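Local coordinates for protein pantothenate synthetase (Francisella tularensis subsp. tularensis, PDB 3QTT) that probably catalyses the ATP-dependent condensation of pantoate with beta-alanine to form pantothenate, by way of a pantoyl-adenylate intermediate, at residues G27-M32 against N146-E151. Sequence-based numbering, arbitrary orientation.
With ANP (phosphoaminophosphonic acid-adenylate ester), chain C; PRO (proline), chain D; BAL (beta-alanine), chain F.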
loop_
_atom_site.group_PDB
_atom_site.type_symbol
_atom_site.label_atom_id
_atom_site.label_comp_id
_atom_site.label_asym_id
_atom_site.label_seq_id
_atom_site.Cartn_x
_atom_site.Cartn_y
_atom_site.Cartn_z
ATOM N N GLY A 27 10.698 17.158 -9.373
ATOM C CA GLY A 27 9.291 17.095 -9.685
ATOM C C GLY A 27 8.984 15.848 -10.464
ATOM O O GLY A 27 9.808 15.388 -11.253
ATOM N N PHE A 28 7.759 15.361 -10.321
ATOM C CA PHE A 28 7.362 14.153 -11.007
ATOM C C PHE A 28 5.996 14.347 -11.633
ATOM O O PHE A 28 5.049 14.674 -10.926
ATOM C CB PHE A 28 7.343 12.979 -10.032
ATOM C CG PHE A 28 6.872 11.693 -10.633
ATOM C CD1 PHE A 28 6.097 10.822 -9.902
ATOM C CD2 PHE A 28 7.193 11.354 -11.929
ATOM C CE1 PHE A 28 5.648 9.619 -10.453
ATOM C CE2 PHE A 28 6.752 10.150 -12.475
ATOM C CZ PHE A 28 5.971 9.283 -11.730
ATOM N N VAL A 29 5.896 14.170 -12.952
ATOM C CA VAL A 29 4.591 14.059 -13.569
ATOM C C VAL A 29 4.326 12.676 -14.172
ATOM O O VAL A 29 4.827 12.372 -15.250
ATOM C CB VAL A 29 4.450 15.103 -14.698
ATOM C CG1 VAL A 29 3.035 15.134 -15.172
ATOM C CG2 VAL A 29 4.772 16.439 -14.182
ATOM N N PRO A 30 3.500 11.844 -13.508
ATOM C CA PRO A 30 3.107 10.555 -14.130
ATOM C C PRO A 30 2.005 10.666 -15.219
ATOM O O PRO A 30 1.068 11.472 -15.063
ATOM C CB PRO A 30 2.613 9.725 -12.942
ATOM C CG PRO A 30 2.107 10.767 -11.955
ATOM C CD PRO A 30 3.021 11.968 -12.117
ATOM N N THR A 31 2.105 9.831 -16.263
ATOM C CA THR A 31 1.134 9.766 -17.347
ATOM C C THR A 31 1.087 8.390 -17.978
ATOM O O THR A 31 1.977 7.566 -17.803
ATOM C CB THR A 31 1.524 10.696 -18.513
ATOM O OG1 THR A 31 2.701 10.176 -19.157
ATOM C CG2 THR A 31 1.789 12.111 -18.022
HETATM N N MSE A 32 0.022 8.165 -18.728
HETATM C CA MSE A 32 -0.129 7.029 -19.632
HETATM C C MSE A 32 0.278 7.374 -21.077
HETATM O O MSE A 32 -0.109 6.684 -22.024
HETATM C CB MSE A 32 -1.526 6.478 -19.535
HETATM C CG MSE A 32 -1.989 6.436 -18.083
HETATM SE SE MSE A 32 -3.192 4.957 -17.664
HETATM C CE MSE A 32 -4.530 5.284 -19.040
ATOM N N ASN A 146 8.168 16.933 -5.393
ATOM C CA ASN A 146 6.892 17.478 -5.871
ATOM C C ASN A 146 6.261 16.592 -6.905
ATOM O O ASN A 146 6.942 16.055 -7.787
ATOM C CB ASN A 146 7.057 18.874 -6.497
ATOM C CG ASN A 146 7.458 19.926 -5.490
ATOM O OD1 ASN A 146 6.696 20.251 -4.575
ATOM N ND2 ASN A 146 8.661 20.475 -5.656
ATOM N N LEU A 147 4.947 16.475 -6.814
ATOM C CA LEU A 147 4.187 15.665 -7.754
ATOM C C LEU A 147 3.029 16.480 -8.324
ATOM O O LEU A 147 2.364 17.196 -7.572
ATOM C CB LEU A 147 3.678 14.414 -7.060
ATOM C CG LEU A 147 2.585 13.641 -7.770
ATOM C CD1 LEU A 147 3.247 12.717 -8.754
ATOM C CD2 LEU A 147 1.812 12.852 -6.743
ATOM N N TYR A 148 2.797 16.366 -9.638
ATOM C CA TYR A 148 1.800 17.194 -10.334
ATOM C C TYR A 148 0.664 16.412 -10.915
ATOM O O TYR A 148 0.874 15.462 -11.653
ATOM C CB TYR A 148 2.466 18.054 -11.413
ATOM C CG TYR A 148 3.539 18.910 -10.800
ATOM C CD1 TYR A 148 3.297 20.252 -10.519
ATOM C CD2 TYR A 148 4.774 18.354 -10.420
ATOM C CE1 TYR A 148 4.263 21.044 -9.912
ATOM C CE2 TYR A 148 5.739 19.138 -9.809
ATOM C CZ TYR A 148 5.480 20.490 -9.559
ATOM O OH TYR A 148 6.428 21.283 -8.950
ATOM N N LEU A 149 -0.542 16.835 -10.575
ATOM C CA LEU A 149 -1.759 16.131 -10.933
ATOM C C LEU A 149 -2.792 17.107 -11.492
ATOM O O LEU A 149 -2.871 18.261 -11.044
ATOM C CB LEU A 149 -2.334 15.455 -9.692
ATOM C CG LEU A 149 -1.449 14.450 -8.965
ATOM C CD1 LEU A 149 -2.108 13.992 -7.681
ATOM C CD2 LEU A 149 -1.186 13.280 -9.872
ATOM N N GLY A 150 -3.565 16.644 -12.475
ATOM C CA GLY A 150 -4.686 17.387 -13.014
ATOM C C GLY A 150 -5.940 17.347 -12.162
ATOM O O GLY A 150 -6.319 16.301 -11.627
ATOM N N GLU A 151 -6.611 18.487 -12.077
ATOM C CA GLU A 151 -7.886 18.600 -11.377
ATOM C C GLU A 151 -8.924 17.747 -12.089
ATOM O O GLU A 151 -9.911 17.338 -11.519
ATOM C CB GLU A 151 -8.316 20.065 -11.415
ATOM C CG GLU A 151 -9.534 20.459 -10.604
ATOM C CD GLU A 151 -9.738 21.975 -10.602
ATOM O OE1 GLU A 151 -9.971 22.554 -11.691
ATOM O OE2 GLU A 151 -9.637 22.593 -9.520
HETATM P PG ANP C . -6.275 11.611 -20.079
HETATM O O1G ANP C . -7.498 12.421 -20.178
HETATM O O2G ANP C . -5.538 11.836 -18.705
HETATM O O3G ANP C . -5.254 11.936 -21.217
HETATM P PB ANP C . -6.374 9.700 -18.367
HETATM O O1B ANP C . -6.882 10.754 -17.305
HETATM O O2B ANP C . -7.111 8.405 -18.039
HETATM N N3B ANP C . -6.638 10.058 -20.012
HETATM P PA ANP C . -3.527 10.333 -17.899
HETATM O O1A ANP C . -2.545 10.384 -18.961
HETATM O O2A ANP C . -2.910 9.420 -16.858
HETATM O O3A ANP C . -4.851 9.434 -18.215
HETATM O "O5'" ANP C . -3.524 11.721 -17.174
HETATM C "C5'" ANP C . -2.297 12.033 -16.561
HETATM C "C4'" ANP C . -2.128 13.194 -15.684
HETATM O "O4'" ANP C . -2.401 14.298 -16.457
HETATM C "C3'" ANP C . -3.155 13.184 -14.594
HETATM O "O3'" ANP C . -2.700 13.802 -13.420
HETATM C "C2'" ANP C . -4.255 13.838 -15.209
HETATM O "O2'" ANP C . -5.124 14.402 -14.288
HETATM C "C1'" ANP C . -3.591 14.919 -15.956
HETATM N N9 ANP C . -4.454 15.499 -16.995
HETATM C C8 ANP C . -5.116 14.845 -17.940
HETATM N N7 ANP C . -5.846 15.698 -18.661
HETATM C C5 ANP C . -5.640 16.919 -18.152
HETATM C C6 ANP C . -6.114 18.180 -18.517
HETATM N N6 ANP C . -6.991 18.334 -19.601
HETATM N N1 ANP C . -5.706 19.227 -17.795
HETATM C C2 ANP C . -4.869 19.078 -16.760
HETATM N N3 ANP C . -4.384 17.879 -16.389
HETATM C C4 ANP C . -4.758 16.798 -17.077
HETATM N N PRO D . -2.107 8.732 -12.133
HETATM C CA PRO D . -3.031 7.927 -12.938
HETATM C C PRO D . -2.437 6.560 -13.234
HETATM O O PRO D . -2.139 6.221 -14.378
HETATM C CB PRO D . -3.156 8.727 -14.238
HETATM C CG PRO D . -2.565 10.052 -13.961
HETATM C CD PRO D . -1.540 9.843 -12.910
HETATM O OXT PRO D . -2.230 5.764 -12.323
HETATM N N BAL F . -7.832 8.671 -14.312
HETATM C CB BAL F . -6.813 8.478 -15.310
HETATM C CA BAL F . -6.370 7.075 -15.605
HETATM C C BAL F . -7.235 6.139 -16.419
HETATM O O BAL F . -8.257 6.556 -17.026
HETATM O OXT BAL F . -6.954 4.907 -16.507
HETATM O O HOH W 1 -0.170 13.589 -13.305
#
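In the Rossmann-like parallel sheet of this HUP-clan ligase, strand 26-31 pairs with strand 146-150, Gly27 beside Asn146 and Phe28 beside Leu147; both are inner strands, flanked by 52-57 and 172-176. Phe28 gives both bonds of the ladder: its N donates to Asn146 O (2.8 Å, bent to 133° at the hydrogen) and its O accepts from Tyr148 N (3.1 Å). Asn146 O also receives a CA-H...O contact from Gly27, and Phe28 O one from Leu147.

On one face of the sheet the side chains of Phe28 and Leu147 run side by side in the same direction, Phe28 CD1 3.6 Å from Leu147 CD1. A chi1 of 165° turns the Leu147 side chain away from its own N, and the CD1 methyl also meets Pro30 CD at 3.5 Å, while that same CD carbon sits over the centre of the Phe28 ring. Tyr148 lies on the other face, where its ring takes Phe28 O at its edge, in plane, and Val29 CG2 rests against Tyr148 CB; helix 37-49 covers this side, and Asn50 and Glu49 hydrogen-bond the hydroxyl.

Beyond Phe28 and Tyr148 no direct backbone hydrogen bond joins the strands, and the ATP analogue ANP occupies their C-terminal ends, the usual place for a nucleotide in this fold. Gly150 N donates almost straight to ribose O3' of ANP (3.1 Å, 171°), and Met32 N makes a weak bond to O1A of its alpha-phosphate. Met32 and Gly150 belong to the predicted ATP site. Where the backbones part, one water donates to Pro30 O and to Tyr148 O and is also hydrogen-bonded to ANP O3'.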